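Local coordinates for cytochrome c'' (PDB 1GU2), which binds a covalently attached heme c and probably serves as a monomeric electron-transfer protein, at residues A[68-73]-A[79-84]; A[90-95]-A[111-116]. All coordinates share one frame; numbering follows the deposited sequence.

Contact 1 (A[68-73]-A[79-84]); sequences KEIPPL and TKRFTD. With HEC (heme c), chain C.
Arg81 reaches across to the 68-73 backbone and spends its guanidinium group on two carbonyls and one heme propionate. Its NE donates to Pro72 O at 2.8 Å in a nearly straight bond (173°), and NH1 donates to Pro71 O at 3.0 Å. Both oxygens lie in the guanidinium plane, although NH1 stands well above the plane of the Pro71 carbonyl. The remaining edge faces the heme: NH1 bonds O1D of HEC at 3.0 Å and NH2 bonds O2D of HEC at 2.9 Å, a side-by-side pairing with the carboxylate of that propionate. NH1 is thus shared by a carbonyl and a carboxylate oxygen, and the four bonds fix the rotation of the group. The positive charge would be expected to favour the ionised propionate. A bend at chi2 (-60°) carries the Arg81 chain past the main chain of Leu73, with CG 3.5 Å from Leu73 O.

Leu73 and Ile70 pack on the porphyrin beside the arginine. Leu73 CD2 and the heme atom CAA lie over a guanidinium face; CD2 is also 3.6 Å from C2A of HEC, while Ile70 CD1 meets CHD of HEC at 3.7 Å. Farther out, Asn78 ND2 gives Pro72 O a second hydrogen bond, and the Arg81 backbone is hydrogen-bonded to Asp1. Ile70 belongs to strand 69-70, paired antiparallel with strand 61-62, and touches His53 of helix 49-53. Leu73 touches both His53 and helix 106-118. Phe82 packs on helix 106-118 and on Ala5 and Leu8 of helix 2-19; the 79-84 loop runs on into helix 85-100.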
ATOM      1  N   LYS A  68      16.524  -3.323   8.880  1.00 17.81           N
ATOM      2  CA  LYS A  68      15.998  -4.673   8.767  1.00 17.82           C
ATOM      3  C   LYS A  68      15.355  -4.791   7.396  1.00 17.84           C
ATOM      4  O   LYS A  68      14.608  -3.904   6.981  1.00 16.20           O
ATOM      5  CB  LYS A  68      14.987  -5.059   9.849  1.00 21.81           C
ATOM      6  CG  LYS A  68      14.467  -6.458   9.784  1.00 32.53           C
ATOM      7  CD  LYS A  68      13.401  -6.847  10.805  1.00 42.82           C
ATOM      8  CE  LYS A  68      13.135  -8.340  10.871  1.00 49.79           C
ATOM      9  NZ  LYS A  68      12.143  -8.633  11.967  1.00 63.71           N
ATOM     10  N   GLU A  69      15.664  -5.884   6.692  1.00 16.47           N
ATOM     11  CA  GLU A  69      14.997  -6.064   5.414  1.00 15.72           C
ATOM     12  C   GLU A  69      13.494  -6.307   5.607  1.00 14.23           C
ATOM     13  O   GLU A  69      13.003  -6.797   6.643  1.00 16.23           O
ATOM     14  CB  GLU A  69      15.642  -7.246   4.670  1.00 24.69           C
ATOM     15  CG  GLU A  69      16.938  -6.932   3.943  1.00 39.93           C
ATOM     16  CD  GLU A  69      17.259  -8.109   3.016  1.00 50.06           C
ATOM     17  OE1 GLU A  69      16.943  -9.275   3.367  1.00 59.17           O
ATOM     18  OE2 GLU A  69      17.813  -7.843   1.933  1.00 65.36           O
ATOM     19  N   ILE A  70      12.750  -5.969   4.572  1.00 12.39           N
ATOM     20  CA  ILE A  70      11.302  -6.106   4.530  1.00 12.01           C
ATOM     21  C   ILE A  70      10.874  -6.946   3.333  1.00 11.49           C
ATOM     22  O   ILE A  70      11.212  -6.601   2.211  1.00 13.23           O
ATOM     23  CB  ILE A  70      10.613  -4.745   4.458  1.00 12.18           C
ATOM     24  CG1 ILE A  70      11.082  -3.748   5.523  1.00 13.06           C
ATOM     25  CG2 ILE A  70       9.119  -4.936   4.587  1.00 11.58           C
ATOM     26  CD1 ILE A  70      10.649  -2.340   5.210  1.00 12.75           C
ATOM     27  N   PRO A  71      10.158  -8.055   3.500  1.00 12.15           N
ATOM     28  CA  PRO A  71       9.732  -8.810   2.324  1.00 12.22           C
ATOM     29  C   PRO A  71       8.921  -7.952   1.357  1.00 13.12           C
ATOM     30  O   PRO A  71       8.270  -6.946   1.728  1.00 11.73           O
ATOM     31  CB  PRO A  71       8.878  -9.913   2.960  1.00 14.13           C
ATOM     32  CG  PRO A  71       9.499 -10.128   4.320  1.00 13.96           C
ATOM     33  CD  PRO A  71       9.808  -8.684   4.773  1.00 12.64           C
ATOM     34  N   PRO A  72       8.859  -8.343   0.078  1.00 11.66           N
ATOM     35  CA  PRO A  72       8.097  -7.555  -0.887  1.00 11.05           C
ATOM     36  C   PRO A  72       6.627  -7.404  -0.489  1.00 10.47           C
ATOM     37  O   PRO A  72       6.045  -8.271   0.203  1.00 11.17           O
ATOM     38  CB  PRO A  72       8.224  -8.392  -2.162  1.00 11.73           C
ATOM     39  CG  PRO A  72       9.514  -9.169  -1.985  1.00 12.44           C
ATOM     40  CD  PRO A  72       9.523  -9.505  -0.519  1.00 13.07           C
ATOM     41  N   LEU A  73       6.009  -6.313  -0.965  1.00  9.93           N
ATOM     42  CA  LEU A  73       4.585  -6.071  -0.804  1.00  9.52           C
ATOM     43  C   LEU A  73       3.687  -6.670  -1.893  1.00  9.82           C
ATOM     44  O   LEU A  73       2.530  -6.984  -1.624  1.00 10.17           O
ATOM     45  CB  LEU A  73       4.326  -4.572  -0.752  1.00  9.75           C
ATOM     46  CG  LEU A  73       5.000  -3.802   0.411  1.00 10.57           C
ATOM     47  CD1 LEU A  73       4.520  -2.355   0.430  1.00 10.89           C
ATOM     48  CD2 LEU A  73       4.751  -4.500   1.752  1.00 12.60           C
ATOM     49  N   THR A  79       3.498 -14.275  -1.939  1.00 13.93           N
ATOM     50  CA  THR A  79       2.125 -14.747  -1.872  1.00 13.58           C
ATOM     51  C   THR A  79       1.585 -14.798  -0.458  1.00 14.13           C
ATOM     52  O   THR A  79       0.388 -14.961  -0.304  1.00 16.87           O
ATOM     53  CB  THR A  79       1.983 -16.138  -2.550  1.00 18.84           C
ATOM     54  OG1 THR A  79       2.780 -17.065  -1.797  1.00 22.99           O
ATOM     55  CG2 THR A  79       2.482 -16.113  -3.973  1.00 20.60           C
ATOM     56  N   LYS A  80       2.433 -14.616   0.558  1.00 13.68           N
ATOM     57  CA  LYS A  80       1.930 -14.453   1.936  1.00 13.97           C
ATOM     58  C   LYS A  80       1.213 -13.125   2.168  1.00 12.49           C
ATOM     59  O   LYS A  80       0.346 -13.016   3.056  1.00 12.87           O
ATOM     60  CB  LYS A  80       3.062 -14.559   2.943  1.00 17.21           C
ATOM     61  CG  LYS A  80       3.806 -15.901   2.867  1.00 27.48           C
ATOM     62  CD  LYS A  80       4.800 -16.014   4.035  1.00 40.28           C
ATOM     63  CE  LYS A  80       5.465 -17.372   3.963  1.00 52.20           C
ATOM     64  NZ  LYS A  80       4.630 -18.483   4.495  1.00 81.06           N
ATOM     65  N   ARG A  81       1.534 -12.098   1.383  1.00 12.46           N
ATOM     66  CA  ARG A  81       0.839 -10.820   1.578  1.00 11.58           C
ATOM     67  C   ARG A  81      -0.652 -10.933   1.356  1.00 11.47           C
ATOM     68  O   ARG A  81      -1.085 -11.409   0.280  1.00 12.98           O
ATOM     69  CB  ARG A  81       1.437  -9.744   0.657  1.00 11.53           C
ATOM     70  CG  ARG A  81       2.899  -9.358   0.936  1.00 11.07           C
ATOM     71  CD  ARG A  81       3.064  -8.805   2.345  1.00 12.57           C
ATOM     72  NE  ARG A  81       4.423  -8.308   2.525  1.00 11.72           N
ATOM     73  CZ  ARG A  81       4.899  -7.965   3.709  1.00 11.78           C
ATOM     74  NH1 ARG A  81       6.137  -7.505   3.774  1.00 12.30           N
ATOM     75  NH2 ARG A  81       4.155  -8.085   4.801  1.00 12.04           N
ATOM     76  N   PHE A  82      -1.436 -10.531   2.334  1.00 11.25           N
ATOM     77  CA  PHE A  82      -2.900 -10.533   2.356  1.00 11.55           C
ATOM     78  C   PHE A  82      -3.510 -11.905   2.595  1.00 13.12           C
ATOM     79  O   PHE A  82      -4.761 -12.007   2.655  1.00 14.68           O
ATOM     80  CB  PHE A  82      -3.549  -9.848   1.150  1.00 13.11           C
ATOM     81  CG  PHE A  82      -3.052  -8.434   0.910  1.00 12.92           C
ATOM     82  CD1 PHE A  82      -2.042  -8.185  -0.026  1.00 13.00           C
ATOM     83  CD2 PHE A  82      -3.565  -7.376   1.629  1.00 16.02           C
ATOM     84  CE1 PHE A  82      -1.561  -6.899  -0.231  1.00 12.47           C
ATOM     85  CE2 PHE A  82      -3.098  -6.093   1.440  1.00 15.69           C
ATOM     86  CZ  PHE A  82      -2.048  -5.839   0.539  1.00 14.84           C
ATOM     87  N   THR A  83      -2.717 -12.975   2.823  1.00 12.97           N
ATOM     88  CA  THR A  83      -3.339 -14.267   3.124  1.00 12.93           C
ATOM     89  C   THR A  83      -3.978 -14.300   4.499  1.00 12.98           C
ATOM     90  O   THR A  83      -4.974 -15.042   4.675  1.00 14.41           O
ATOM     91  CB  THR A  83      -2.307 -15.380   2.948  1.00 13.51           C
ATOM     92  OG1 THR A  83      -1.921 -15.361   1.557  1.00 14.60           O
ATOM     93  CG2 THR A  83      -2.920 -16.740   3.307  1.00 14.70           C
ATOM     94  N   ASP A  84      -3.412 -13.564   5.418  1.00 14.17           N
ATOM     95  CA  ASP A  84      -3.824 -13.475   6.800  1.00 15.16           C
ATOM     96  C   ASP A  84      -4.997 -12.507   6.869  1.00 13.96           C
ATOM     97  O   ASP A  84      -4.985 -11.464   7.478  1.00 16.97           O
ATOM     98  CB  ASP A  84      -2.717 -13.025   7.715  1.00 16.95           C
ATOM     99  CG  ASP A  84      -2.065 -11.725   7.344  1.00 18.50           C
ATOM    100  OD1 ASP A  84      -2.075 -11.310   6.182  1.00 15.46           O
ATOM    101  OD2 ASP A  84      -1.459 -11.079   8.269  1.00 25.16           O
TER
HETATM  102 FE   HEC C 125       5.192  -0.228   5.056  1.00  8.86          FE
HETATM  103  CHA HEC C 125       4.578  -3.446   6.051  1.00 11.22           C
HETATM  104  CHB HEC C 125       2.496  -0.377   2.970  1.00  9.35           C
HETATM  105  CHC HEC C 125       5.521   3.139   4.451  1.00  8.87           C
HETATM  106  CHD HEC C 125       8.101  -0.219   6.874  1.00 10.79           C
HETATM  107  NA  HEC C 125       3.855  -1.633   4.550  1.00  9.51           N
HETATM  108  C1A HEC C 125       3.738  -2.930   5.080  1.00  9.86           C
HETATM  109  C2A HEC C 125       2.619  -3.601   4.478  1.00 10.79           C
HETATM  110  C3A HEC C 125       2.070  -2.762   3.583  1.00 10.23           C
HETATM  111  C4A HEC C 125       2.809  -1.525   3.653  1.00  8.60           C
HETATM  112  CMA HEC C 125       0.845  -3.006   2.665  1.00 11.73           C
HETATM  113  CAA HEC C 125       2.169  -5.031   4.820  1.00 12.04           C
HETATM  114  CBA HEC C 125       1.091  -5.060   5.920  1.00 13.76           C
HETATM  115  CGA HEC C 125       0.674  -6.448   6.265  1.00 17.41           C
HETATM  116  O1A HEC C 125       0.310  -6.684   7.438  1.00 31.97           O
HETATM  117  O2A HEC C 125       0.688  -7.348   5.409  1.00 25.19           O
HETATM  118  NB  HEC C 125       4.189   1.110   3.944  1.00  8.74           N
HETATM  119  C1B HEC C 125       3.087   0.875   3.171  1.00  9.12           C
HETATM  120  C2B HEC C 125       2.600   2.134   2.623  1.00  9.56           C
HETATM  121  C3B HEC C 125       3.432   3.120   3.062  1.00  9.17           C
HETATM  122  C4B HEC C 125       4.441   2.469   3.866  1.00  8.74           C
HETATM  123  CMB HEC C 125       1.363   2.302   1.723  1.00 10.17           C
HETATM  124  CAB HEC C 125       3.396   4.640   2.776  1.00  9.95           C
HETATM  125  CBB HEC C 125       2.081   5.266   3.235  1.00 11.37           C
HETATM  126  NC  HEC C 125       6.544   1.165   5.551  1.00  9.72           N
HETATM  127  C1C HEC C 125       6.524   2.509   5.171  1.00  9.16           C
HETATM  128  C2C HEC C 125       7.742   3.151   5.615  1.00 10.19           C
HETATM  129  C3C HEC C 125       8.483   2.212   6.276  1.00 10.82           C
HETATM  130  C4C HEC C 125       7.740   0.983   6.249  1.00 10.06           C
HETATM  131  CMC HEC C 125       8.062   4.623   5.285  1.00 10.53           C
HETATM  132  CAC HEC C 125       9.889   2.308   6.868  1.00 12.00           C
HETATM  133  CBC HEC C 125      10.022   3.397   7.927  1.00 14.41           C
HETATM  134  ND  HEC C 125       6.133  -1.554   6.207  1.00 10.23           N
HETATM  135  C1D HEC C 125       7.326  -1.354   6.916  1.00 10.43           C
HETATM  136  C2D HEC C 125       7.572  -2.473   7.786  1.00 11.65           C
HETATM  137  C3D HEC C 125       6.488  -3.301   7.697  1.00 12.68           C
HETATM  138  C4D HEC C 125       5.660  -2.798   6.624  1.00 11.22           C
HETATM  139  CMD HEC C 125       8.812  -2.653   8.681  1.00 15.92           C
HETATM  140  CAD HEC C 125       6.192  -4.511   8.620  1.00 15.71           C
HETATM  141  CBD HEC C 125       7.064  -5.748   8.289  1.00 16.14           C
HETATM  142  CGD HEC C 125       6.450  -6.675   7.261  1.00 19.42           C
HETATM  143  O1D HEC C 125       7.174  -7.475   6.600  1.00 16.65           O
HETATM  144  O2D HEC C 125       5.202  -6.657   7.093  1.00 15.66           O

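Contact 2 (A[90-95]-A[111-116]); sequences DEFTKH and NFIAYL. With HEC (heme c), chain C.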
ATOM      1  N   ASP A  90      -6.766  -4.742   9.769  1.00 12.20           N
ATOM      2  CA  ASP A  90      -6.383  -4.048  10.995  1.00 13.50           C
ATOM      3  C   ASP A  90      -4.918  -3.688  10.947  1.00 12.27           C
ATOM      4  O   ASP A  90      -4.508  -2.613  11.397  1.00 13.19           O
ATOM      5  CB  ASP A  90      -6.717  -4.985  12.173  1.00 20.48           C
ATOM      6  CG  ASP A  90      -8.175  -5.314  12.357  1.00 34.13           C
ATOM      7  OD1 ASP A  90      -9.017  -4.467  11.958  1.00 42.34           O
ATOM      8  OD2 ASP A  90      -8.506  -6.412  12.924  1.00 58.07           O
ATOM      9  N   GLU A  91      -4.076  -4.583  10.441  1.00 12.23           N
ATOM     10  CA  GLU A  91      -2.628  -4.277  10.394  1.00 12.65           C
ATOM     11  C   GLU A  91      -2.347  -3.116   9.460  1.00 12.51           C
ATOM     12  O   GLU A  91      -1.473  -2.292   9.752  1.00 12.71           O
ATOM     13  CB  GLU A  91      -1.832  -5.539   9.991  1.00 18.75           C
ATOM     14  CG  GLU A  91      -1.959  -6.627  11.019  1.00 30.98           C
ATOM     15  CD  GLU A  91      -1.206  -6.421  12.324  1.00 47.84           C
ATOM     16  OE1 GLU A  91      -0.275  -5.580  12.387  1.00 46.04           O
ATOM     17  OE2 GLU A  91      -1.577  -7.138  13.295  1.00 75.74           O
ATOM     18  N   PHE A  92      -3.047  -3.017   8.335  1.00 12.29           N
ATOM     19  CA  PHE A  92      -2.821  -1.914   7.406  1.00 12.65           C
ATOM     20  C   PHE A  92      -3.279  -0.594   8.012  1.00 11.73           C
ATOM     21  O   PHE A  92      -2.608   0.422   7.897  1.00 10.66           O
ATOM     22  CB  PHE A  92      -3.532  -2.192   6.080  1.00 15.85           C
ATOM     23  CG  PHE A  92      -3.161  -1.311   4.882  1.00 15.12           C
ATOM     24  CD1 PHE A  92      -2.094  -0.479   4.823  1.00 21.41           C
ATOM     25  CD2 PHE A  92      -3.926  -1.391   3.744  1.00 16.39           C
ATOM     26  CE1 PHE A  92      -1.738   0.253   3.713  1.00 22.33           C
ATOM     27  CE2 PHE A  92      -3.633  -0.688   2.589  1.00 19.13           C
ATOM     28  CZ  PHE A  92      -2.537   0.138   2.581  1.00 19.16           C
ATOM     29  N   THR A  93      -4.397  -0.612   8.716  1.00 10.55           N
ATOM     30  CA  THR A  93      -4.848   0.556   9.472  1.00 10.88           C
ATOM     31  C   THR A  93      -3.798   0.987  10.496  1.00 10.77           C
ATOM     32  O   THR A  93      -3.427   2.187  10.594  1.00  9.99           O
ATOM     33  CB  THR A  93      -6.188   0.255  10.159  1.00 11.60           C
ATOM     34  OG1 THR A  93      -7.236   0.227   9.168  1.00 13.24           O
ATOM     35  CG2 THR A  93      -6.544   1.333  11.161  1.00 13.66           C
ATOM     36  N   LYS A  94      -3.259   0.048  11.265  1.00 10.40           N
ATOM     37  CA  LYS A  94      -2.216   0.390  12.259  1.00 10.50           C
ATOM     38  C   LYS A  94      -0.999   0.979  11.562  1.00 10.59           C
ATOM     39  O   LYS A  94      -0.402   1.957  12.006  1.00  9.79           O
ATOM     40  CB  LYS A  94      -1.856  -0.808  13.100  1.00 11.24           C
ATOM     41  CG  LYS A  94      -2.936  -1.247  14.094  1.00 14.42           C
ATOM     42  CD  LYS A  94      -2.454  -2.561  14.797  1.00 25.11           C
ATOM     43  CE  LYS A  94      -3.407  -3.171  15.778  1.00 37.25           C
ATOM     44  NZ  LYS A  94      -3.007  -4.597  16.062  1.00 45.77           N
ATOM     45  N   HIS A  95      -0.593   0.380  10.428  1.00 10.23           N
ATOM     46  CA  HIS A  95       0.614   0.859   9.722  1.00  9.90           C
ATOM     47  C   HIS A  95       0.436   2.243   9.146  1.00  9.27           C
ATOM     48  O   HIS A  95       1.325   3.082   9.241  1.00  9.66           O
ATOM     49  CB  HIS A  95       0.956  -0.151   8.619  1.00 10.05           C
ATOM     50  CG  HIS A  95       2.300   0.048   7.993  1.00  8.97           C
ATOM     51  ND1 HIS A  95       3.469   0.196   8.726  1.00  9.55           N
ATOM     52  CD2 HIS A  95       2.691   0.076   6.708  1.00  9.76           C
ATOM     53  CE1 HIS A  95       4.501   0.299   7.907  1.00  9.57           C
ATOM     54  NE2 HIS A  95       4.054   0.223   6.647  1.00  8.71           N
ATOM     55  N   ASN A 111      -6.720   2.160  -4.357  1.00  9.41           N
ATOM     56  CA  ASN A 111      -5.802   2.512  -5.410  1.00  9.27           C
ATOM     57  C   ASN A 111      -4.442   1.844  -5.196  1.00  9.22           C
ATOM     58  O   ASN A 111      -3.812   1.369  -6.151  1.00 10.10           O
ATOM     59  CB  ASN A 111      -5.569   4.044  -5.474  1.00  9.42           C
ATOM     60  CG  ASN A 111      -6.738   4.844  -6.002  1.00 10.47           C
ATOM     61  OD1 ASN A 111      -7.670   4.289  -6.595  1.00 10.91           O
ATOM     62  ND2 ASN A 111      -6.668   6.155  -5.807  1.00 11.52           N
ATOM     63  N   PHE A 112      -3.980   1.806  -3.944  1.00  9.64           N
ATOM     64  CA  PHE A 112      -2.685   1.224  -3.650  1.00  9.30           C
ATOM     65  C   PHE A 112      -2.676  -0.287  -3.866  1.00  9.21           C
ATOM     66  O   PHE A 112      -1.739  -0.803  -4.456  1.00  9.36           O
ATOM     67  CB  PHE A 112      -2.269   1.592  -2.222  1.00  9.33           C
ATOM     68  CG  PHE A 112      -0.954   0.922  -1.857  1.00  9.19           C
ATOM     69  CD1 PHE A 112      -0.902  -0.051  -0.883  1.00 11.16           C
ATOM     70  CD2 PHE A 112       0.195   1.306  -2.527  1.00 10.68           C
ATOM     71  CE1 PHE A 112       0.300  -0.656  -0.561  1.00 14.46           C
ATOM     72  CE2 PHE A 112       1.387   0.701  -2.257  1.00 13.25           C
ATOM     73  CZ  PHE A 112       1.415  -0.269  -1.278  1.00 13.99           C
ATOM     74  N   ILE A 113      -3.703  -0.999  -3.394  1.00  9.59           N
ATOM     75  CA  ILE A 113      -3.724  -2.444  -3.570  1.00  9.42           C
ATOM     76  C   ILE A 113      -3.898  -2.781  -5.038  1.00  9.24           C
ATOM     77  O   ILE A 113      -3.256  -3.716  -5.546  1.00 10.43           O
ATOM     78  CB  ILE A 113      -4.751  -3.122  -2.636  1.00  9.64           C
ATOM     79  CG1 ILE A 113      -4.481  -2.819  -1.158  1.00 10.53           C
ATOM     80  CG2 ILE A 113      -4.789  -4.612  -2.936  1.00 12.75           C
ATOM     81  CD1 ILE A 113      -5.543  -3.317  -0.195  1.00 12.70           C
ATOM     82  N   ALA A 114      -4.674  -2.015  -5.784  1.00  9.64           N
ATOM     83  CA  ALA A 114      -4.815  -2.230  -7.214  1.00 10.69           C
ATOM     84  C   ALA A 114      -3.473  -2.033  -7.864  1.00 10.13           C
ATOM     85  O   ALA A 114      -3.054  -2.808  -8.718  1.00 10.76           O
ATOM     86  CB  ALA A 114      -5.852  -1.279  -7.791  1.00 11.35           C
ATOM     87  N   TYR A 115      -2.730  -1.011  -7.462  1.00 10.09           N
ATOM     88  CA  TYR A 115      -1.354  -0.813  -7.995  1.00 10.70           C
ATOM     89  C   TYR A 115      -0.479  -2.012  -7.667  1.00 10.35           C
ATOM     90  O   TYR A 115       0.280  -2.539  -8.506  1.00 11.34           O
ATOM     91  CB  TYR A 115      -0.799   0.525  -7.439  1.00 11.06           C
ATOM     92  CG  TYR A 115       0.709   0.600  -7.595  1.00 11.33           C
ATOM     93  CD1 TYR A 115       1.277   0.593  -8.857  1.00 13.81           C
ATOM     94  CD2 TYR A 115       1.564   0.650  -6.499  1.00 12.87           C
ATOM     95  CE1 TYR A 115       2.673   0.661  -8.972  1.00 16.51           C
ATOM     96  CE2 TYR A 115       2.954   0.715  -6.587  1.00 14.21           C
ATOM     97  CZ  TYR A 115       3.465   0.727  -7.862  1.00 15.47           C
ATOM     98  OH  TYR A 115       4.819   0.739  -8.025  1.00 19.14           O
ATOM     99  N   LEU A 116      -0.521  -2.534  -6.435  1.00 10.69           N
ATOM    100  CA  LEU A 116       0.259  -3.739  -6.075  1.00 11.44           C
ATOM    101  C   LEU A 116      -0.050  -4.918  -7.005  1.00 11.70           C
ATOM    102  O   LEU A 116       0.902  -5.699  -7.296  1.00 12.79           O
ATOM    103  CB  LEU A 116      -0.007  -4.160  -4.655  1.00 10.30           C
ATOM    104  CG  LEU A 116       0.520  -3.287  -3.522  1.00 10.10           C
ATOM    105  CD1 LEU A 116       0.203  -3.946  -2.180  1.00 11.31           C
ATOM    106  CD2 LEU A 116       2.003  -3.028  -3.607  1.00 11.51           C
TER
HETATM  107 FE   HEC C 125       5.192  -0.228   5.056  1.00  8.86          FE
HETATM  108  CHA HEC C 125       4.578  -3.446   6.051  1.00 11.22           C
HETATM  109  CHB HEC C 125       2.496  -0.377   2.970  1.00  9.35           C
HETATM  110  CHC HEC C 125       5.521   3.139   4.451  1.00  8.87           C
HETATM  111  CHD HEC C 125       8.101  -0.219   6.874  1.00 10.79           C
HETATM  112  NA  HEC C 125       3.855  -1.633   4.550  1.00  9.51           N
HETATM  113  C1A HEC C 125       3.738  -2.930   5.080  1.00  9.86           C
HETATM  114  C2A HEC C 125       2.619  -3.601   4.478  1.00 10.79           C
HETATM  115  C3A HEC C 125       2.070  -2.762   3.583  1.00 10.23           C
HETATM  116  C4A HEC C 125       2.809  -1.525   3.653  1.00  8.60           C
HETATM  117  CMA HEC C 125       0.845  -3.006   2.665  1.00 11.73           C
HETATM  118  CAA HEC C 125       2.169  -5.031   4.820  1.00 12.04           C
HETATM  119  CBA HEC C 125       1.091  -5.060   5.920  1.00 13.76           C
HETATM  120  CGA HEC C 125       0.674  -6.448   6.265  1.00 17.41           C
HETATM  121  O1A HEC C 125       0.310  -6.684   7.438  1.00 31.97           O
HETATM  122  O2A HEC C 125       0.688  -7.348   5.409  1.00 25.19           O
HETATM  123  NB  HEC C 125       4.189   1.110   3.944  1.00  8.74           N
HETATM  124  C1B HEC C 125       3.087   0.875   3.171  1.00  9.12           C
HETATM  125  C2B HEC C 125       2.600   2.134   2.623  1.00  9.56           C
HETATM  126  C3B HEC C 125       3.432   3.120   3.062  1.00  9.17           C
HETATM  127  C4B HEC C 125       4.441   2.469   3.866  1.00  8.74           C
HETATM  128  CMB HEC C 125       1.363   2.302   1.723  1.00 10.17           C
HETATM  129  CAB HEC C 125       3.396   4.640   2.776  1.00  9.95           C
HETATM  130  CBB HEC C 125       2.081   5.266   3.235  1.00 11.37           C
HETATM  131  NC  HEC C 125       6.544   1.165   5.551  1.00  9.72           N
HETATM  132  C1C HEC C 125       6.524   2.509   5.171  1.00  9.16           C
HETATM  133  C2C HEC C 125       7.742   3.151   5.615  1.00 10.19           C
HETATM  134  C3C HEC C 125       8.483   2.212   6.276  1.00 10.82           C
HETATM  135  C4C HEC C 125       7.740   0.983   6.249  1.00 10.06           C
HETATM  136  CMC HEC C 125       8.062   4.623   5.285  1.00 10.53           C
HETATM  137  CAC HEC C 125       9.889   2.308   6.868  1.00 12.00           C
HETATM  138  CBC HEC C 125      10.022   3.397   7.927  1.00 14.41           C
HETATM  139  ND  HEC C 125       6.133  -1.554   6.207  1.00 10.23           N
HETATM  140  C1D HEC C 125       7.326  -1.354   6.916  1.00 10.43           C
HETATM  141  C2D HEC C 125       7.572  -2.473   7.786  1.00 11.65           C
HETATM  142  C3D HEC C 125       6.488  -3.301   7.697  1.00 12.68           C
HETATM  143  C4D HEC C 125       5.660  -2.798   6.624  1.00 11.22           C
HETATM  144  CMD HEC C 125       8.812  -2.653   8.681  1.00 15.92           C
HETATM  145  CAD HEC C 125       6.192  -4.511   8.620  1.00 15.71           C
HETATM  146  CBD HEC C 125       7.064  -5.748   8.289  1.00 16.14           C
HETATM  147  CGD HEC C 125       6.450  -6.675   7.261  1.00 19.42           C
HETATM  148  O1D HEC C 125       7.174  -7.475   6.600  1.00 16.65           O
HETATM  149  O2D HEC C 125       5.202  -6.657   7.093  1.00 15.66           O
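Phe92 and Phe112 meet obliquely, with CZ of Phe92 3.8 Å from CD1 of Phe112. Phe92 leaves its helix with CG anti to the backbone N (chi1 -167°), which sends the ring across to helix 106-118. There its CE2 also comes within 4.3 Å of Ile113 CD1, a looser apolar touch. The Phe92 ring meets the heme too, with CMB at its edge and CMA over one face. The Phe112 ring is sandwiched off-centre: Leu116 CG lies over one face, and the heme methyl CMB lies 3.9 Å above the other. An alanine in place of Phe112 removes the ring from between Leu116 and CMB and would probably open a gap beside Phe92 CZ. One turn on from Phe92, His95 points its imidazole at the porphyrin, and NE2 binds the iron at 2.0 Å; the heme meso carbon CHA lies over one face of that ring, toward its rim. His53 supplies the other axial nitrogen. The CA atoms of Phe92 and Ile113 are 11.0 Å apart, so large side chains bridge these helices. Helices packed beside a covalently bound heme are characteristic of c-type cytochromes, here with bis-histidine ligation of the oxidized iron.

Contact 1 closes before contact 2 opens, so the two come in series along the chain, their centres about 12 Å apart. The loop holding 79-84 leads straight into helix 85-100, which carries 90-95; helix 106-118 then returns 111-116 to the same heme. They also touch directly: Phe82 CE2 lies 4.0 Å from Ile113 CD1, and Leu73 CD1 lies 4.1 Å from Phe112 CZ. Apolar side chains of contact 1 therefore pack directly on helix 106-118. Both contacts belong to one cytochrome c-like heme-binding domain. Between them they hold a propionate at one site and one axial iron ligand at the other.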